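Long-range contacts in alcohol oxidase (Myceliophthora thermophila, PDB 6F74), which binds flavin-adenine dinucleotide and, as a VAO-type flavoprotein, probably uses it to oxidise alcohols with molecular oxygen: residues D160-S165 against F577-V582; V153-G158 against G170-L175; I96-P101 against G123-Y128. One frame throughout, in Å; residues are numbered along the deposited sequence.

Interaction 1: D160-S165 against F577-V582; sequences DLLGRS and FCRTCV. With FAD (flavin-adenine dinucleotide), chain I.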
# COMPACT_ATOMS: atom_id res chain seq x y z
N ASP A 160 -5.12 3.16 -2.88
CA ASP A 160 -3.97 3.98 -2.54
C ASP A 160 -4.20 4.89 -1.34
O ASP A 160 -5.32 5.41 -1.14
CB ASP A 160 -3.53 4.87 -3.70
CG ASP A 160 -2.07 5.17 -3.67
OD1 ASP A 160 -1.30 4.22 -3.87
OD2 ASP A 160 -1.69 6.33 -3.42
N LEU A 161 -3.13 5.07 -0.57
CA LEU A 161 -3.12 5.91 0.63
C LEU A 161 -2.62 7.34 0.37
O LEU A 161 -2.85 8.22 1.19
CB LEU A 161 -2.19 5.30 1.70
CG LEU A 161 -2.59 4.01 2.44
CD1 LEU A 161 -2.48 2.75 1.60
CD2 LEU A 161 -1.67 3.86 3.66
N LEU A 162 -1.97 7.54 -0.79
CA LEU A 162 -1.28 8.78 -1.13
C LEU A 162 -1.90 9.62 -2.28
O LEU A 162 -1.27 10.57 -2.78
CB LEU A 162 0.18 8.44 -1.46
CG LEU A 162 1.20 8.31 -0.34
CD1 LEU A 162 0.84 7.19 0.62
CD2 LEU A 162 2.56 8.02 -0.98
N GLY A 163 -3.11 9.29 -2.70
CA GLY A 163 -3.72 10.03 -3.85
C GLY A 163 -3.11 9.74 -5.22
O GLY A 163 -3.31 10.52 -6.14
N ARG A 164 -2.37 8.63 -5.37
CA ARG A 164 -1.68 8.30 -6.64
C ARG A 164 -2.60 7.70 -7.70
O ARG A 164 -2.22 7.61 -8.86
CB ARG A 164 -0.48 7.37 -6.40
CG ARG A 164 0.57 7.98 -5.48
CD ARG A 164 1.76 7.07 -5.20
NE ARG A 164 1.27 5.80 -4.70
CZ ARG A 164 1.97 4.67 -4.61
NH1 ARG A 164 3.26 4.62 -4.93
NH2 ARG A 164 1.36 3.59 -4.17
N SER A 165 -3.80 7.29 -7.29
CA SER A 165 -4.90 6.99 -8.22
C SER A 165 -6.02 8.06 -8.21
O SER A 165 -7.20 7.75 -8.45
CB SER A 165 -5.45 5.60 -7.93
OG SER A 165 -5.90 5.43 -6.59
N PHE A 577 1.36 10.74 -14.96
CA PHE A 577 1.67 11.50 -13.75
C PHE A 577 0.93 10.96 -12.55
O PHE A 577 -0.27 10.73 -12.63
CB PHE A 577 1.33 12.99 -13.88
CG PHE A 577 1.54 13.76 -12.61
CD1 PHE A 577 2.81 14.28 -12.29
CD2 PHE A 577 0.53 13.90 -11.69
CE1 PHE A 577 3.03 14.95 -11.11
CE2 PHE A 577 0.75 14.57 -10.49
CZ PHE A 577 2.00 15.08 -10.21
N CYS A 578 1.65 10.73 -11.47
CA CYS A 578 1.02 10.58 -10.18
C CYS A 578 1.86 11.25 -9.10
O CYS A 578 3.09 11.43 -9.24
CB CYS A 578 0.67 9.12 -9.83
SG CYS A 578 1.90 7.89 -10.31
N ARG A 579 1.15 11.67 -8.07
CA ARG A 579 1.70 12.38 -6.91
C ARG A 579 2.80 11.56 -6.21
O ARG A 579 2.57 10.42 -5.89
CB ARG A 579 0.52 12.60 -5.93
CG ARG A 579 0.85 13.59 -4.89
CD ARG A 579 -0.31 13.86 -3.94
NE ARG A 579 0.33 14.44 -2.76
CZ ARG A 579 0.80 13.74 -1.72
NH1 ARG A 579 0.66 12.40 -1.62
NH2 ARG A 579 1.40 14.41 -0.76
N THR A 580 3.98 12.15 -6.01
CA THR A 580 5.17 11.47 -5.45
C THR A 580 5.81 10.42 -6.35
O THR A 580 6.88 9.90 -6.00
CB THR A 580 4.95 10.77 -4.06
OG1 THR A 580 4.22 9.54 -4.20
CG2 THR A 580 4.30 11.68 -3.04
N CYS A 581 5.20 10.09 -7.49
CA CYS A 581 5.75 9.08 -8.39
C CYS A 581 7.03 9.64 -9.00
O CYS A 581 7.31 10.85 -8.92
CB CYS A 581 4.74 8.65 -9.47
SG CYS A 581 3.24 7.94 -8.76
N VAL A 582 7.84 8.74 -9.54
CA VAL A 582 9.14 9.15 -10.08
C VAL A 582 8.88 10.19 -11.18
O VAL A 582 8.03 9.98 -12.07
CB VAL A 582 9.90 7.93 -10.62
CG1 VAL A 582 11.07 8.35 -11.48
CG2 VAL A 582 10.37 7.05 -9.45
PA FAD I . -4.77 1.78 -6.77
O1A FAD I . -5.24 2.96 -5.92
O2A FAD I . -5.75 1.23 -7.75
O5B FAD I . -3.45 2.25 -7.51
C5B FAD I . -2.31 2.56 -6.76
C4B FAD I . -1.30 3.25 -7.66
O4B FAD I . -0.92 2.31 -8.64
C3B FAD I . -1.80 4.45 -8.43
O3B FAD I . -0.68 5.30 -8.67
C2B FAD I . -2.23 3.89 -9.76
O2B FAD I . -2.07 4.78 -10.87
C1B FAD I . -1.26 2.75 -9.95
N9A FAD I . -1.76 1.59 -10.70
C8A FAD I . -2.69 0.72 -10.30
N7A FAD I . -2.87 -0.25 -11.22
C5A FAD I . -2.03 0.02 -12.22
C6A FAD I . -1.73 -0.63 -13.49
N6A FAD I . -2.41 -1.76 -13.79
N1A FAD I . -0.79 -0.05 -14.29
C2A FAD I . -0.15 1.08 -13.91
N3A FAD I . -0.37 1.72 -12.74
C4A FAD I . -1.29 1.23 -11.87
N1 FAD I . 0.24 -3.03 1.13
C2 FAD I . 1.09 -3.98 1.58
O2 FAD I . 2.29 -3.94 1.20
N3 FAD I . 0.69 -4.97 2.40
C4 FAD I . -0.57 -5.07 2.85
O4 FAD I . -0.93 -5.98 3.63
C4X FAD I . -1.56 -4.06 2.42
N5 FAD I . -2.84 -4.10 2.85
C5X FAD I . -3.73 -3.17 2.43
C6 FAD I . -5.05 -3.24 2.87
C7 FAD I . -6.00 -2.32 2.46
C7M FAD I . -7.38 -2.53 3.04
C8 FAD I . -5.61 -1.24 1.51
C8M FAD I . -6.60 -0.22 0.97
C9 FAD I . -4.29 -1.15 1.09
C9A FAD I . -3.31 -2.08 1.50
N10 FAD I . -1.96 -2.04 1.06
C10 FAD I . -1.06 -3.01 1.52
C1' FAD I . -1.42 -0.95 0.21
C2' FAD I . -1.28 -1.16 -1.26
O2' FAD I . -0.06 -1.86 -1.47
C3' FAD I . -1.18 0.20 -1.96
O3' FAD I . -2.25 1.08 -1.57
C4' FAD I . -1.15 0.06 -3.47
O4' FAD I . -1.04 1.35 -4.07
C5' FAD I . -2.38 -0.66 -3.98
O5' FAD I . -2.33 -0.79 -5.39
P FAD I . -3.75 -0.85 -6.09
O1P FAD I . -4.63 -1.85 -5.38
O2P FAD I . -3.50 -0.99 -7.55
O3P FAD I . -4.29 0.63 -5.72
O HOH W 1 -1.84 11.64 -8.19
O HOH W 2 5.08 6.96 -5.35

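Interaction 2: V153-G158 against G170-L175; sequences VTSSTG and GLELWL. With FAD (flavin-adenine dinucleotide), chain I.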
# COMPACT_ATOMS: atom_id res chain seq x y z
N VAL A 153 -5.84 9.30 -15.18
CA VAL A 153 -5.66 8.72 -13.87
C VAL A 153 -5.92 7.21 -13.95
O VAL A 153 -6.94 6.78 -14.47
CB VAL A 153 -6.58 9.41 -12.82
CG1 VAL A 153 -6.34 8.84 -11.44
CG2 VAL A 153 -6.31 10.93 -12.80
N THR A 154 -5.00 6.41 -13.43
CA THR A 154 -5.11 4.96 -13.50
C THR A 154 -5.50 4.42 -12.13
O THR A 154 -4.89 4.77 -11.13
CB THR A 154 -3.78 4.33 -13.99
OG1 THR A 154 -3.48 4.84 -15.31
CG2 THR A 154 -3.84 2.77 -14.03
N SER A 155 -6.54 3.59 -12.09
CA SER A 155 -6.95 2.92 -10.85
C SER A 155 -7.27 1.46 -11.14
O SER A 155 -8.07 1.17 -12.01
CB SER A 155 -8.13 3.63 -10.26
OG SER A 155 -8.54 3.08 -9.03
N SER A 156 -6.60 0.55 -10.42
CA SER A 156 -7.05 -0.86 -10.39
C SER A 156 -8.11 -1.09 -9.33
O SER A 156 -9.07 -1.80 -9.59
CB SER A 156 -5.88 -1.80 -10.16
OG SER A 156 -5.04 -1.81 -11.31
N THR A 157 -7.92 -0.49 -8.14
CA THR A 157 -8.82 -0.69 -6.99
C THR A 157 -9.19 0.54 -6.13
O THR A 157 -10.13 0.47 -5.34
CB THR A 157 -8.21 -1.73 -6.00
OG1 THR A 157 -7.04 -1.17 -5.38
CG2 THR A 157 -7.85 -3.06 -6.74
N GLY A 158 -8.47 1.65 -6.25
CA GLY A 158 -8.63 2.78 -5.35
C GLY A 158 -8.15 2.57 -3.92
O GLY A 158 -8.51 3.32 -3.02
N GLY A 170 -9.75 14.84 -13.84
CA GLY A 170 -9.11 13.76 -14.55
C GLY A 170 -10.07 12.86 -15.29
O GLY A 170 -11.27 12.87 -15.02
N LEU A 171 -9.52 12.08 -16.21
CA LEU A 171 -10.23 10.97 -16.84
C LEU A 171 -9.62 9.71 -16.26
O LEU A 171 -8.43 9.45 -16.45
CB LEU A 171 -10.06 11.01 -18.35
CG LEU A 171 -10.58 9.83 -19.17
CD1 LEU A 171 -12.06 9.52 -18.89
CD2 LEU A 171 -10.39 10.12 -20.65
N GLU A 172 -10.42 8.94 -15.52
CA GLU A 172 -9.91 7.73 -14.89
C GLU A 172 -9.97 6.51 -15.83
O GLU A 172 -11.01 6.17 -16.36
CB GLU A 172 -10.67 7.43 -13.61
CG GLU A 172 -10.11 6.26 -12.82
CD GLU A 172 -10.91 5.94 -11.59
OE1 GLU A 172 -11.95 5.30 -11.75
OE2 GLU A 172 -10.49 6.29 -10.46
N LEU A 173 -8.82 5.87 -16.03
CA LEU A 173 -8.77 4.53 -16.57
C LEU A 173 -8.99 3.57 -15.43
O LEU A 173 -8.04 3.29 -14.66
CB LEU A 173 -7.42 4.29 -17.25
CG LEU A 173 -7.22 2.87 -17.80
CD1 LEU A 173 -8.19 2.55 -18.92
CD2 LEU A 173 -5.78 2.76 -18.26
N TRP A 174 -10.22 3.09 -15.29
CA TRP A 174 -10.58 2.13 -14.23
C TRP A 174 -10.43 0.69 -14.73
O TRP A 174 -11.14 0.25 -15.64
CB TRP A 174 -12.02 2.41 -13.79
CG TRP A 174 -12.47 1.72 -12.55
CD1 TRP A 174 -11.71 1.37 -11.45
CD2 TRP A 174 -13.80 1.31 -12.25
NE1 TRP A 174 -12.50 0.77 -10.50
CE2 TRP A 174 -13.79 0.73 -10.96
CE3 TRP A 174 -15.01 1.41 -12.93
CZ2 TRP A 174 -14.94 0.23 -10.34
CZ3 TRP A 174 -16.17 0.91 -12.33
CH2 TRP A 174 -16.12 0.32 -11.04
N LEU A 175 -9.49 -0.05 -14.14
CA LEU A 175 -9.12 -1.38 -14.61
C LEU A 175 -9.79 -2.52 -13.87
O LEU A 175 -9.50 -3.68 -14.13
CB LEU A 175 -7.61 -1.51 -14.57
CG LEU A 175 -6.89 -0.52 -15.50
CD1 LEU A 175 -5.39 -0.57 -15.23
CD2 LEU A 175 -7.19 -0.79 -16.97
PA FAD I . -4.77 1.78 -6.77
O1A FAD I . -5.24 2.96 -5.92
O2A FAD I . -5.75 1.23 -7.75
O5B FAD I . -3.45 2.25 -7.51
C5B FAD I . -2.31 2.56 -6.76
C4B FAD I . -1.30 3.25 -7.66
O4B FAD I . -0.92 2.31 -8.64
C3B FAD I . -1.80 4.45 -8.43
O3B FAD I . -0.68 5.30 -8.67
C2B FAD I . -2.23 3.89 -9.76
O2B FAD I . -2.07 4.78 -10.87
C1B FAD I . -1.26 2.75 -9.95
N9A FAD I . -1.76 1.59 -10.70
C8A FAD I . -2.69 0.72 -10.30
N7A FAD I . -2.87 -0.25 -11.22
C5A FAD I . -2.03 0.02 -12.22
C6A FAD I . -1.73 -0.63 -13.49
N6A FAD I . -2.41 -1.76 -13.79
N1A FAD I . -0.79 -0.05 -14.29
C2A FAD I . -0.15 1.08 -13.91
N3A FAD I . -0.37 1.72 -12.74
C4A FAD I . -1.29 1.23 -11.87
N1 FAD I . 0.24 -3.03 1.13
C2 FAD I . 1.09 -3.98 1.58
O2 FAD I . 2.29 -3.94 1.20
N3 FAD I . 0.69 -4.97 2.40
C4 FAD I . -0.57 -5.07 2.85
O4 FAD I . -0.93 -5.98 3.63
C4X FAD I . -1.56 -4.06 2.42
N5 FAD I . -2.84 -4.10 2.85
C5X FAD I . -3.73 -3.17 2.43
C6 FAD I . -5.05 -3.24 2.87
C7 FAD I . -6.00 -2.32 2.46
C7M FAD I . -7.38 -2.53 3.04
C8 FAD I . -5.61 -1.24 1.51
C8M FAD I . -6.60 -0.22 0.97
C9 FAD I . -4.29 -1.15 1.09
C9A FAD I . -3.31 -2.08 1.50
N10 FAD I . -1.96 -2.04 1.06
C10 FAD I . -1.06 -3.01 1.52
C1' FAD I . -1.42 -0.95 0.21
C2' FAD I . -1.28 -1.16 -1.26
O2' FAD I . -0.06 -1.86 -1.47
C3' FAD I . -1.18 0.20 -1.96
O3' FAD I . -2.25 1.08 -1.57
C4' FAD I . -1.15 0.06 -3.47
O4' FAD I . -1.04 1.35 -4.07
C5' FAD I . -2.38 -0.66 -3.98
O5' FAD I . -2.33 -0.79 -5.39
P FAD I . -3.75 -0.85 -6.09
O1P FAD I . -4.63 -1.85 -5.38
O2P FAD I . -3.50 -0.99 -7.55
O3P FAD I . -4.29 0.63 -5.72

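Interaction 3: I96-P101 against G123-Y128; sequences IGRNYP and GSLPYY. With FAD (flavin-adenine dinucleotide), chain I.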
# COMPACT_ATOMS: atom_id res chain seq x y z
N ILE A 96 -14.77 5.86 -8.25
CA ILE A 96 -14.01 6.78 -7.40
C ILE A 96 -14.19 6.45 -5.90
O ILE A 96 -14.06 7.32 -5.03
CB ILE A 96 -14.31 8.24 -7.68
CG1 ILE A 96 -15.79 8.53 -7.52
CG2 ILE A 96 -13.87 8.58 -9.11
CD1 ILE A 96 -16.10 10.00 -7.40
N GLY A 97 -14.48 5.19 -5.62
CA GLY A 97 -14.48 4.72 -4.25
C GLY A 97 -13.06 4.53 -3.77
O GLY A 97 -12.23 3.95 -4.51
N ARG A 98 -12.78 5.01 -2.57
CA ARG A 98 -11.45 5.01 -2.01
C ARG A 98 -11.42 4.40 -0.61
O ARG A 98 -12.12 4.85 0.29
CB ARG A 98 -10.94 6.45 -1.94
CG ARG A 98 -10.76 7.07 -3.33
CD ARG A 98 -9.51 6.59 -4.00
NE ARG A 98 -9.37 7.12 -5.35
CZ ARG A 98 -9.98 6.64 -6.44
NH1 ARG A 98 -10.82 5.62 -6.36
NH2 ARG A 98 -9.80 7.25 -7.62
N ASN A 99 -10.61 3.35 -0.44
CA ASN A 99 -10.46 2.75 0.88
C ASN A 99 -9.89 3.76 1.90
O ASN A 99 -10.40 3.92 2.98
CB ASN A 99 -9.54 1.54 0.79
CG ASN A 99 -10.27 0.27 0.49
OD1 ASN A 99 -10.24 -0.63 1.29
ND2 ASN A 99 -10.93 0.20 -0.66
N TYR A 100 -8.81 4.42 1.51
CA TYR A 100 -8.19 5.43 2.32
C TYR A 100 -8.23 6.79 1.58
O TYR A 100 -7.26 7.23 1.02
CB TYR A 100 -6.77 5.01 2.60
CG TYR A 100 -6.65 3.70 3.34
CD1 TYR A 100 -7.13 3.55 4.64
CD2 TYR A 100 -6.02 2.62 2.75
CE1 TYR A 100 -7.01 2.34 5.32
CE2 TYR A 100 -5.85 1.42 3.43
CZ TYR A 100 -6.35 1.26 4.69
OH TYR A 100 -6.17 0.04 5.30
N PRO A 101 -9.39 7.44 1.58
CA PRO A 101 -9.55 8.64 0.75
C PRO A 101 -8.59 9.73 1.15
O PRO A 101 -8.47 10.03 2.34
CB PRO A 101 -11.00 9.06 1.03
CG PRO A 101 -11.34 8.44 2.34
CD PRO A 101 -10.63 7.13 2.32
N GLY A 123 -13.73 17.22 -5.53
CA GLY A 123 -12.37 17.50 -5.10
C GLY A 123 -11.38 17.08 -6.16
O GLY A 123 -11.49 17.45 -7.34
N SER A 124 -10.40 16.31 -5.72
CA SER A 124 -9.34 15.82 -6.55
C SER A 124 -9.64 14.42 -7.11
O SER A 124 -8.75 13.78 -7.66
CB SER A 124 -8.05 15.81 -5.74
OG SER A 124 -8.18 15.02 -4.56
N LEU A 125 -10.86 13.95 -6.97
CA LEU A 125 -11.22 12.67 -7.57
C LEU A 125 -11.54 12.90 -9.03
O LEU A 125 -12.04 13.96 -9.36
CB LEU A 125 -12.43 12.05 -6.85
CG LEU A 125 -12.24 11.66 -5.38
CD1 LEU A 125 -13.52 11.11 -4.81
CD2 LEU A 125 -11.16 10.62 -5.23
N PRO A 126 -11.26 11.91 -9.90
CA PRO A 126 -11.57 12.00 -11.33
C PRO A 126 -13.02 12.31 -11.63
O PRO A 126 -13.93 11.84 -10.94
CB PRO A 126 -11.22 10.59 -11.86
CG PRO A 126 -10.21 10.09 -10.92
CD PRO A 126 -10.59 10.63 -9.57
N TYR A 127 -13.21 13.08 -12.70
CA TYR A 127 -14.52 13.59 -13.13
C TYR A 127 -15.23 12.60 -14.07
O TYR A 127 -16.47 12.49 -14.06
CB TYR A 127 -14.29 14.95 -13.77
CG TYR A 127 -15.51 15.78 -14.09
CD1 TYR A 127 -16.11 16.62 -13.13
CD2 TYR A 127 -16.05 15.77 -15.37
CE1 TYR A 127 -17.19 17.40 -13.43
CE2 TYR A 127 -17.17 16.52 -15.68
CZ TYR A 127 -17.72 17.35 -14.72
OH TYR A 127 -18.82 18.08 -15.10
N TYR A 128 -14.48 11.87 -14.87
CA TYR A 128 -15.02 10.76 -15.66
C TYR A 128 -14.19 9.53 -15.41
O TYR A 128 -13.00 9.65 -15.12
CB TYR A 128 -14.99 11.05 -17.17
CG TYR A 128 -16.10 11.94 -17.69
CD1 TYR A 128 -17.37 11.43 -17.92
CD2 TYR A 128 -15.87 13.26 -17.97
CE1 TYR A 128 -18.39 12.24 -18.44
CE2 TYR A 128 -16.85 14.08 -18.48
CZ TYR A 128 -18.13 13.57 -18.70
OH TYR A 128 -19.11 14.41 -19.19
PA FAD I . -4.77 1.78 -6.77
O1A FAD I . -5.24 2.96 -5.92
O2A FAD I . -5.75 1.23 -7.75
O5B FAD I . -3.45 2.25 -7.51
C5B FAD I . -2.31 2.56 -6.76
C4B FAD I . -1.30 3.25 -7.66
O4B FAD I . -0.92 2.31 -8.64
C3B FAD I . -1.80 4.45 -8.43
O3B FAD I . -0.68 5.30 -8.67
C2B FAD I . -2.23 3.89 -9.76
O2B FAD I . -2.07 4.78 -10.87
C1B FAD I . -1.26 2.75 -9.95
N9A FAD I . -1.76 1.59 -10.70
C8A FAD I . -2.69 0.72 -10.30
N7A FAD I . -2.87 -0.25 -11.22
C5A FAD I . -2.03 0.02 -12.22
C6A FAD I . -1.73 -0.63 -13.49
N6A FAD I . -2.41 -1.76 -13.79
N1A FAD I . -0.79 -0.05 -14.29
C2A FAD I . -0.15 1.08 -13.91
N3A FAD I . -0.37 1.72 -12.74
C4A FAD I . -1.29 1.23 -11.87
N1 FAD I . 0.24 -3.03 1.13
C2 FAD I . 1.09 -3.98 1.58
O2 FAD I . 2.29 -3.94 1.20
N3 FAD I . 0.69 -4.97 2.40
C4 FAD I . -0.57 -5.07 2.85
O4 FAD I . -0.93 -5.98 3.63
C4X FAD I . -1.56 -4.06 2.42
N5 FAD I . -2.84 -4.10 2.85
C5X FAD I . -3.73 -3.17 2.43
C6 FAD I . -5.05 -3.24 2.87
C7 FAD I . -6.00 -2.32 2.46
C7M FAD I . -7.38 -2.53 3.04
C8 FAD I . -5.61 -1.24 1.51
C8M FAD I . -6.60 -0.22 0.97
C9 FAD I . -4.29 -1.15 1.09
C9A FAD I . -3.31 -2.08 1.50
N10 FAD I . -1.96 -2.04 1.06
C10 FAD I . -1.06 -3.01 1.52
C1' FAD I . -1.42 -0.95 0.21
C2' FAD I . -1.28 -1.16 -1.26
O2' FAD I . -0.06 -1.86 -1.47
C3' FAD I . -1.18 0.20 -1.96
O3' FAD I . -2.25 1.08 -1.57
C4' FAD I . -1.15 0.06 -3.47
O4' FAD I . -1.04 1.35 -4.07
C5' FAD I . -2.38 -0.66 -3.98
O5' FAD I . -2.33 -0.79 -5.39
P FAD I . -3.75 -0.85 -6.09
O1P FAD I . -4.63 -1.85 -5.38
O2P FAD I . -3.50 -0.99 -7.55
O3P FAD I . -4.29 0.63 -5.72

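Interaction 1: D160-S165 against F577-V582
Arg164 packs against the turn made by Cys578, Arg579, Thr580 and Cys581. Its CB packs on Cys578 CB and on the O3B hydroxyl of FAD; Arg164 CG lies 3.2 Å from Arg579 O. Arg164 CD, still near that carbonyl, meets Thr580 OG1, the two side chains crossing at about a right angle, and stands 4.0 Å from Cys581 SG of the disulfide with Cys578. A bend at chi3 (-54°) sets NE off from the extended start of the chain. The guanidinium then grips Asp160 side-on: Arg164 NH2 takes the syn lone pair of Asp160 OD1 at 2.8 Å and NE reaches the same oxygen. NH2 also bonds Asn542, while NH1 reaches Thr580 OG1 through a water. Asp160 OD2 receives Leu162 N and Arg164 N from opposite faces of its carboxylate, the first bond making an Asx turn. An alanine in place of Asp160 would probably leave the Arg164 guanidinium without its anionic mate and the backbone N of Leu162 and Arg164 without their shared acceptor. Farther out, Arg579 NH1 donates to Leu162 O (2.9 Å). Asp160 N and Ser165 OG both bond FAD O1A, and O3B donates to Arg164 O: this is the pyrophosphate- and ribose-binding loop of a VAO-type FAD domain, backed here by the disulfide-closed type II turn.

Interaction 2: V153-G158 against G170-L175
Val153, Thr154 and Ser155 pair in parallel with Glu172, Leu173 and Trp174, the two strand axes 4.5 Å apart and turned by 27°. Four backbone bonds join them: Val153 N to Leu171 O, Leu173 N to Val153 O, Ser155 N to Leu173 O and Leu175 N to Ser155 O. Val153, Ser155, Glu172 and Trp174 share one face of the sheet. There the extended Glu172 chain, its CG anti to the backbone N (chi1 -174°), lays CG beside Val153 O and brings Glu172 OE2 within 3.6 Å of Ser155 CB; the carboxylate is paired with Arg98. Trp174 turns the CD1 edge of its indole to Ser155 O, the oxygen lying near the ring plane. Thr154 and Leu173 occupy the other face. Leu175 CB lies 3.7 Å from Ser155 O, and its CD1 reaches Thr154 CG2 and the adenine amino group N6A, while Thr154 CG2 also packs against the adenine ring. Ser156 OG bonds adenine N7A at 2.7 Å, and Thr154 O accepts from ribose O2B. The backbone N of Thr157 and of Gly158 both donate to FAD O2A, the former nearly straight (177°), and Thr157 OG1 bonds O1P. The chemistry is thus divided: apolar groups and a serine hydroxyl serve the adenine, whereas peptide N-H groups and a threonine hydroxyl meet the pyrophosphate and would probably offset part of its negative charge.

Interaction 3: I96-P101 against G123-Y128
Ile96 and Arg98 meet Leu125 and Pro126 between two parts of the long connection from helix 88-93 to strand 128-131. The apolar contacts come first. Ile96 and Leu125 cross obliquely, CD1 to CD1 at 3.8 Å. Ile96 CG2, anti to the carbonyl carbon of its own residue, packs on Pro126, 3.9 Å from Pro126 CD and 3.7 Å from Pro126 O, which itself accepts a bond from Thr60 OG1. The second group joins apolar carbon to the arginine. Arg98 and Leu125 slide past each other in opposite directions, placing Leu125 CD2 4.0 Å from Arg98 CG and 3.9 Å from its NE. Arg98 and Pro126 reach toward each other tip to tip, Arg98 NH2 to Pro126 CD at 4.0 Å. Polar bonds then fix the guanidinium: Arg98 NH1 donates to Gly97 O at 2.9 Å from above the carbonyl plane, and NE and NH2 form salt bridges with Asp166 and Glu172. The buried guanidinium charge is thus probably compensated by two carboxylates. Farther along, Asn99 CB lies 3.4 Å from the flavin methyl C8M, and Tyr100 also abuts the dimethylbenzene end. The arrangement belongs to the FAD site of a VAO-type oxidase, where the part of this connection entering strand 128-131 packs on the part that lines the isoalloxazine.

FAD ties the three contacts together: interactions 1 and 2 both reach its ribose and pyrophosphate, interaction 2 adds the adenine, and residues 96-101 of interaction 3 touch the flavin. Interactions 2 and 3 lie closest, their centres about 9 Å apart; Glu172 bonds Tyr128 of the neighbouring strand 128-131 through the backbone, and Gly170 bonds Tyr127 just before it. Interaction 1 stands about 12 Å, centre to centre, from each of the others. Ser165 bridges all three: its CB lies 3.4 Å from Thr154 O, and its carbonyl O accepts a weak bond from Arg98 NH2. Leu161 CG packs 3.7 Å from Tyr100 CD2, joining the ribityl and flavin regions of the pocket.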